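Local coordinates for D-alanyl-d-alanine carboxypeptidase DACD (Escherichia coli, PDB 5FSR), which removes the terminal D-alanine from peptidoglycan precursor peptides as a penicillin-binding serine DD-carboxypeptidase of the bacterial cell wall, at residues T66-R76 against F149-L160. Numbering follows the deposited sequence.
Sequences TKLMTGYVVDR and FVEMMNNYAEKL
Val-73 is the central bump of this crossing, set into a hollow between Phe-149, Met-152, Met-153 and Tyr-156 where helices 66-76 and 149-159 pass almost perpendicular, at 93°, with axes 9.7 Å apart. Its two methyls divide the work: CG1 lies 3.5 Å from CE1 of Phe-149 and also meets the Met-152 methyl, whereas CG2 fits between CG of Met-153 and the Tyr-156 ring. Met-153 and Tyr-156 are the knobs of the other helix. Met-153 enters among Thr-66, Met-69, Thr-70 and Val-73; a bend at its last torsion (chi3 85°) brings CE to 3.6 Å from CG2 of Thr-66 and beside OG1 of Thr-70, a hydroxyl already hydrogen-bonded to the carbonyl of Val-170. Tyr-156 is held by Met-69, Tyr-72, Val-73 and Arg-76. Met-69, a wall of both holes, runs antiparallel alongside Met-153, and its methyl ends against the backbone of helix 149-159, with CE 3.4 Å from N of Ala-157. Tyr-72 turns its edge toward the Tyr-156 face in an offset T-shaped pair, centroids 5.8 Å apart, and its CE2 also reaches CD1 of Leu-160. Arg-76 lays CG over one face of Tyr-156 as a CH-pi contact, 4.1 Å from the ring centroid; its bent chain then carries the guanidinium back to Asp-75, where NE and NH2 both grip OD1, NH2 in a salt bridge. Helix 66-76 carries Lys-67, the probable proton acceptor, whose CB points away from this interface and whose NZ hydrogen-bonds OG of Ser-130. Both helices lie in the helical part of the carboxypeptidase domain: helix 132-143 packs against Thr-70, Val-74 and Phe-149, helix 119-127 against Lys-67, Thr-70 and Val-74, and helix 182-193 against Met-69, Tyr-72 and Leu-160.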
ATOM      1  N   THR A  66      -3.381  10.112   0.033  1.00 19.94           N
ATOM      2  CA  THR A  66      -2.814  10.568  -1.227  1.00 19.84           C
ATOM      3  C   THR A  66      -1.250  10.516  -1.253  1.00 19.17           C
ATOM      4  O   THR A  66      -0.666  10.206  -2.273  1.00 18.85           O
ATOM      5  CB  THR A  66      -3.364  11.981  -1.557  1.00 20.86           C
ATOM      6  OG1 THR A  66      -4.769  11.872  -1.842  1.00 21.60           O
ATOM      7  CG2 THR A  66      -2.624  12.656  -2.714  1.00 20.76           C
ATOM      8  N   LYS A  67      -0.593  10.747  -0.130  1.00 19.44           N
ATOM      9  CA  LYS A  67       0.881  10.663  -0.045  1.00 19.34           C
ATOM     10  C   LYS A  67       1.493   9.329  -0.312  1.00 18.82           C
ATOM     11  O   LYS A  67       2.710   9.295  -0.551  1.00 18.78           O
ATOM     12  CB  LYS A  67       1.431  11.149   1.303  1.00 19.66           C
ATOM     13  CG  LYS A  67       1.412  12.655   1.416  1.00 20.59           C
ATOM     14  CD  LYS A  67       1.630  13.113   2.858  1.00 21.37           C
ATOM     15  CE  LYS A  67       1.094  14.499   3.086  1.00 22.50           C
ATOM     16  NZ  LYS A  67       0.016  14.683   4.096  1.00 23.60           N
ATOM     17  N   LEU A  68       0.701   8.247  -0.276  1.00 18.76           N
ATOM     18  CA  LEU A  68       1.213   6.955  -0.744  1.00 18.41           C
ATOM     19  C   LEU A  68       1.548   7.037  -2.196  1.00 18.13           C
ATOM     20  O   LEU A  68       2.610   6.572  -2.597  1.00 17.85           O
ATOM     21  CB  LEU A  68       0.226   5.788  -0.511  1.00 18.51           C
ATOM     22  CG  LEU A  68      -0.144   5.552   0.935  1.00 19.01           C
ATOM     23  CD1 LEU A  68      -1.262   4.515   0.976  1.00 19.34           C
ATOM     24  CD2 LEU A  68       1.063   5.111   1.739  1.00 18.91           C
ATOM     25  N   MET A  69       0.634   7.611  -2.983  1.00 18.64           N
ATOM     26  CA  MET A  69       0.887   7.830  -4.426  1.00 19.07           C
ATOM     27  C   MET A  69       2.067   8.744  -4.678  1.00 19.28           C
ATOM     28  O   MET A  69       2.872   8.504  -5.584  1.00 19.43           O
ATOM     29  CB  MET A  69      -0.339   8.378  -5.133  1.00 19.87           C
ATOM     30  CG  MET A  69      -0.165   8.567  -6.635  1.00 20.54           C
ATOM     31  SD  MET A  69       0.602   7.118  -7.371  1.00 20.34           S
ATOM     32  CE  MET A  69      -0.842   6.282  -8.062  1.00 20.99           C
ATOM     33  N   THR A  70       2.207   9.768  -3.838  1.00 19.74           N
ATOM     34  CA  THR A  70       3.272  10.763  -3.990  1.00 20.16           C
ATOM     35  C   THR A  70       4.596  10.022  -3.830  1.00 19.94           C
ATOM     36  O   THR A  70       5.485  10.152  -4.684  1.00 20.34           O
ATOM     37  CB  THR A  70       3.067  11.929  -2.994  1.00 20.63           C
ATOM     38  OG1 THR A  70       1.794  12.560  -3.261  1.00 21.06           O
ATOM     39  CG2 THR A  70       4.229  12.940  -3.011  1.00 20.99           C
ATOM     40  N   GLY A  71       4.722   9.225  -2.771  1.00 19.60           N
ATOM     41  CA  GLY A  71       5.931   8.384  -2.605  1.00 19.75           C
ATOM     42  C   GLY A  71       6.171   7.408  -3.761  1.00 19.85           C
ATOM     43  O   GLY A  71       7.323   7.047  -4.071  1.00 20.43           O
ATOM     44  N   TYR A  72       5.079   6.946  -4.366  1.00 19.65           N
ATOM     45  CA  TYR A  72       5.152   5.961  -5.427  1.00 19.64           C
ATOM     46  C   TYR A  72       5.752   6.598  -6.645  1.00 19.98           C
ATOM     47  O   TYR A  72       6.644   6.008  -7.235  1.00 20.41           O
ATOM     48  CB  TYR A  72       3.786   5.296  -5.744  1.00 19.44           C
ATOM     49  CG  TYR A  72       3.960   4.111  -6.682  1.00 19.75           C
ATOM     50  CD1 TYR A  72       4.563   2.937  -6.243  1.00 19.66           C
ATOM     51  CD2 TYR A  72       3.558   4.171  -8.001  1.00 20.51           C
ATOM     52  CE1 TYR A  72       4.759   1.860  -7.095  1.00 20.15           C
ATOM     53  CE2 TYR A  72       3.744   3.088  -8.866  1.00 21.18           C
ATOM     54  CZ  TYR A  72       4.342   1.926  -8.396  1.00 20.88           C
ATOM     55  OH  TYR A  72       4.548   0.868  -9.248  1.00 21.61           O
ATOM     56  N   VAL A  73       5.290   7.793  -7.022  1.00 20.03           N
ATOM     57  CA  VAL A  73       5.964   8.533  -8.133  1.00 20.77           C
ATOM     58  C   VAL A  73       7.479   8.692  -7.868  1.00 20.80           C
ATOM     59  O   VAL A  73       8.280   8.488  -8.771  1.00 21.54           O
ATOM     60  CB  VAL A  73       5.331   9.924  -8.427  1.00 21.27           C
ATOM     61  CG1 VAL A  73       6.145  10.667  -9.471  1.00 22.30           C
ATOM     62  CG2 VAL A  73       3.892   9.790  -8.917  1.00 21.50           C
ATOM     63  N   VAL A  74       7.861   8.986  -6.622  1.00 20.22           N
ATOM     64  CA  VAL A  74       9.284   9.123  -6.256  1.00 20.67           C
ATOM     65  C   VAL A  74      10.037   7.828  -6.451  1.00 21.05           C
ATOM     66  O   VAL A  74      11.121   7.836  -7.032  1.00 21.78           O
ATOM     67  CB  VAL A  74       9.517   9.606  -4.791  1.00 20.11           C
ATOM     68  CG1 VAL A  74      11.017   9.669  -4.473  1.00 20.59           C
ATOM     69  CG2 VAL A  74       8.858  10.969  -4.563  1.00 20.08           C
ATOM     70  N   ASP A  75       9.461   6.737  -5.932  1.00 20.81           N
ATOM     71  CA  ASP A  75       9.971   5.380  -6.167  1.00 21.35           C
ATOM     72  C   ASP A  75      10.180   5.093  -7.651  1.00 22.20           C
ATOM     73  O   ASP A  75      11.227   4.578  -8.044  1.00 23.03           O
ATOM     74  CB  ASP A  75       9.010   4.351  -5.533  1.00 20.99           C
ATOM     75  CG  ASP A  75       9.407   2.909  -5.805  1.00 21.46           C
ATOM     76  OD1 ASP A  75       9.322   2.471  -6.981  1.00 22.03           O
ATOM     77  OD2 ASP A  75       9.767   2.212  -4.836  1.00 21.37           O
ATOM     78  N   ARG A  76       9.183   5.400  -8.465  1.00 22.36           N
ATOM     79  CA  ARG A  76       9.248   5.079  -9.912  1.00 23.79           C
ATOM     80  C   ARG A  76      10.243   5.970 -10.626  1.00 24.91           C
ATOM     81  O   ARG A  76      10.866   5.549 -11.590  1.00 25.99           O
ATOM     82  CB  ARG A  76       7.879   5.221 -10.586  1.00 24.00           C
ATOM     83  CG  ARG A  76       6.767   4.314 -10.044  1.00 23.36           C
ATOM     84  CD  ARG A  76       6.990   2.866 -10.423  1.00 24.00           C
ATOM     85  NE  ARG A  76       7.841   2.190  -9.438  1.00 23.78           N
ATOM     86  CZ  ARG A  76       8.326   0.966  -9.581  1.00 24.55           C
ATOM     87  NH1 ARG A  76       8.093   0.268 -10.698  1.00 25.83           N
ATOM     88  NH2 ARG A  76       9.069   0.440  -8.624  1.00 24.43           N
ATOM     89  N   PHE A 149       3.267  16.965 -11.674  1.00 29.11           N
ATOM     90  CA  PHE A 149       3.466  15.857 -10.767  1.00 27.38           C
ATOM     91  C   PHE A 149       2.137  15.121 -10.569  1.00 27.33           C
ATOM     92  O   PHE A 149       2.104  13.896 -10.520  1.00 26.44           O
ATOM     93  CB  PHE A 149       3.982  16.374  -9.432  1.00 26.22           C
ATOM     94  CG  PHE A 149       4.527  15.315  -8.581  1.00 24.68           C
ATOM     95  CD1 PHE A 149       5.834  14.898  -8.740  1.00 24.34           C
ATOM     96  CD2 PHE A 149       3.707  14.682  -7.639  1.00 23.69           C
ATOM     97  CE1 PHE A 149       6.336  13.865  -7.962  1.00 23.22           C
ATOM     98  CE2 PHE A 149       4.207  13.688  -6.856  1.00 22.61           C
ATOM     99  CZ  PHE A 149       5.528  13.282  -7.013  1.00 22.41           C
ATOM    100  N   VAL A 150       1.057  15.901 -10.495  1.00 28.49           N
ATOM    101  CA  VAL A 150      -0.312  15.397 -10.380  1.00 28.92           C
ATOM    102  C   VAL A 150      -0.707  14.697 -11.696  1.00 30.27           C
ATOM    103  O   VAL A 150      -1.552  13.775 -11.708  1.00 30.16           O
ATOM    104  CB  VAL A 150      -1.303  16.541 -10.041  1.00 29.87           C
ATOM    105  CG1 VAL A 150      -2.722  16.030  -9.867  1.00 30.08           C
ATOM    106  CG2 VAL A 150      -0.874  17.264  -8.756  1.00 29.32           C
ATOM    107  N   GLU A 151      -0.109  15.143 -12.795  1.00 31.64           N
ATOM    108  CA  GLU A 151      -0.307  14.489 -14.073  1.00 33.17           C
ATOM    109  C   GLU A 151       0.295  13.102 -13.984  1.00 32.13           C
ATOM    110  O   GLU A 151      -0.355  12.164 -14.403  1.00 32.54           O
ATOM    111  CB  GLU A 151       0.331  15.264 -15.206  1.00 35.03           C
ATOM    112  CG  GLU A 151      -0.370  15.130 -16.546  1.00 37.36           C
ATOM    113  CD  GLU A 151      -0.135  16.355 -17.429  1.00 39.53           C
ATOM    114  OE1 GLU A 151       0.802  17.137 -17.159  1.00 39.31           O
ATOM    115  OE2 GLU A 151      -0.896  16.531 -18.394  1.00 41.84           O
ATOM    116  N   MET A 152       1.507  12.999 -13.431  1.00 30.80           N
ATOM    117  CA  MET A 152       2.172  11.718 -13.195  1.00 30.03           C
ATOM    118  C   MET A 152       1.463  10.850 -12.167  1.00 28.38           C
ATOM    119  O   MET A 152       1.451   9.640 -12.303  1.00 28.43           O
ATOM    120  CB  MET A 152       3.623  11.911 -12.719  1.00 29.92           C
ATOM    121  CG  MET A 152       4.567  12.624 -13.682  1.00 31.71           C
ATOM    122  SD  MET A 152       6.135  12.965 -12.886  1.00 31.99           S
ATOM    123  CE  MET A 152       6.957  11.378 -12.980  1.00 31.63           C
ATOM    124  N   MET A 153       0.923  11.459 -11.112  1.00 27.25           N
ATOM    125  CA  MET A 153       0.136  10.731 -10.115  1.00 25.79           C
ATOM    126  C   MET A 153      -1.112  10.070 -10.715  1.00 26.14           C
ATOM    127  O   MET A 153      -1.519   9.009 -10.288  1.00 25.05           O
ATOM    128  CB  MET A 153      -0.316  11.666  -8.983  1.00 25.25           C
ATOM    129  CG  MET A 153       0.772  12.202  -8.074  1.00 24.39           C
ATOM    130  SD  MET A 153       0.105  13.466  -6.971  1.00 24.33           S
ATOM    131  CE  MET A 153      -0.525  12.486  -5.643  1.00 23.59           C
ATOM    132  N   ASN A 154      -1.732  10.761 -11.665  1.00 27.74           N
ATOM    133  CA  ASN A 154      -2.913  10.284 -12.381  1.00 28.75           C
ATOM    134  C   ASN A 154      -2.563   9.282 -13.452  1.00 29.20           C
ATOM    135  O   ASN A 154      -3.328   8.319 -13.650  1.00 29.76           O
ATOM    136  CB  ASN A 154      -3.763  11.450 -12.905  1.00 30.42           C
ATOM    137  CG  ASN A 154      -4.443  12.189 -11.766  1.00 30.36           C
ATOM    138  OD1 ASN A 154      -4.497  11.665 -10.686  1.00 29.42           O
ATOM    139  ND2 ASN A 154      -4.923  13.400 -11.989  1.00 31.94           N
ATOM    140  N   ASN A 155      -1.405   9.449 -14.085  1.00 29.30           N
ATOM    141  CA  ASN A 155      -0.869   8.428 -14.997  1.00 29.95           C
ATOM    142  C   ASN A 155      -0.543   7.085 -14.292  1.00 28.81           C
ATOM    143  O   ASN A 155      -0.708   6.025 -14.888  1.00 29.29           O
ATOM    144  CB  ASN A 155       0.374   8.928 -15.737  0.50 30.55           C
ATOM    145  CG  ASN A 155       0.084  10.113 -16.646  0.50 32.21           C
ATOM    146  OD1 ASN A 155      -1.032  10.297 -17.108  0.50 33.19           O
ATOM    147  ND2 ASN A 155       1.102  10.930 -16.889  0.50 32.54           N
ATOM    148  N   TYR A 156      -0.122   7.131 -13.033  1.00 27.44           N
ATOM    149  CA  TYR A 156       0.260   5.911 -12.317  1.00 26.45           C
ATOM    150  C   TYR A 156      -0.958   5.293 -11.641  1.00 26.27           C
ATOM    151  O   TYR A 156      -0.982   4.100 -11.435  1.00 26.01           O
ATOM    152  CB  TYR A 156       1.388   6.150 -11.300  1.00 25.26           C
ATOM    153  CG  TYR A 156       2.802   6.197 -11.886  1.00 25.63           C
ATOM    154  CD1 TYR A 156       3.410   5.048 -12.428  1.00 25.93           C
ATOM    155  CD2 TYR A 156       3.531   7.400 -11.893  1.00 25.78           C
ATOM    156  CE1 TYR A 156       4.697   5.090 -12.955  1.00 26.70           C
ATOM    157  CE2 TYR A 156       4.823   7.469 -12.427  1.00 26.50           C
ATOM    158  CZ  TYR A 156       5.417   6.321 -12.945  1.00 27.04           C
ATOM    159  OH  TYR A 156       6.701   6.425 -13.457  1.00 27.69           O
ATOM    160  N   ALA A 157      -1.972   6.077 -11.315  1.00 26.60           N
ATOM    161  CA  ALA A 157      -3.256   5.481 -10.951  1.00 26.92           C
ATOM    162  C   ALA A 157      -3.871   4.766 -12.165  1.00 28.43           C
ATOM    163  O   ALA A 157      -4.408   3.698 -12.019  1.00 28.49           O
ATOM    164  CB  ALA A 157      -4.206   6.532 -10.417  1.00 27.17           C
ATOM    165  N   GLU A 158      -3.765   5.352 -13.352  1.00 30.17           N
ATOM    166  CA  GLU A 158      -4.342   4.749 -14.564  1.00 32.29           C
ATOM    167  C   GLU A 158      -3.585   3.484 -15.008  1.00 32.32           C
ATOM    168  O   GLU A 158      -4.229   2.500 -15.337  1.00 32.73           O
ATOM    169  CB  GLU A 158      -4.504   5.780 -15.711  1.00 34.15           C
ATOM    170  CG  GLU A 158      -5.006   5.207 -17.041  1.00 36.38           C
ATOM    171  CD  GLU A 158      -5.715   6.233 -17.936  1.00 39.06           C
ATOM    172  OE1 GLU A 158      -5.438   7.469 -17.805  1.00 39.31           O
ATOM    173  OE2 GLU A 158      -6.555   5.812 -18.789  1.00 41.19           O
ATOM    174  N   LYS A 159      -2.248   3.492 -14.972  1.00 32.04           N
ATOM    175  CA  LYS A 159      -1.447   2.271 -15.254  1.00 32.32           C
ATOM    176  C   LYS A 159      -1.763   1.102 -14.309  1.00 31.26           C
ATOM    177  O   LYS A 159      -1.813  -0.039 -14.729  1.00 31.92           O
ATOM    178  CB  LYS A 159       0.052   2.547 -15.154  1.00 31.90           C
ATOM    179  CG  LYS A 159       0.638   3.344 -16.305  1.00 33.60           C
ATOM    180  CD  LYS A 159       2.109   3.672 -16.008  1.00 33.14           C
ATOM    181  CE  LYS A 159       2.655   4.789 -16.881  1.00 34.35           C
ATOM    182  NZ  LYS A 159       4.142   4.763 -16.953  1.00 34.55           N
ATOM    183  N   LEU A 160      -1.954   1.425 -13.029  1.00 29.87           N
ATOM    184  CA  LEU A 160      -2.201   0.462 -11.982  1.00 28.82           C
ATOM    185  C   LEU A 160      -3.679   0.050 -11.906  1.00 29.49           C
ATOM    186  O   LEU A 160      -4.032  -0.787 -11.065  1.00 28.71           O
ATOM    187  CB  LEU A 160      -1.767   1.054 -10.627  1.00 27.58           C
ATOM    188  CG  LEU A 160      -0.275   1.355 -10.362  1.00 26.96           C
ATOM    189  CD1 LEU A 160      -0.062   1.782  -8.914  1.00 25.68           C
ATOM    190  CD2 LEU A 160       0.623   0.175 -10.715  1.00 27.29           C
TER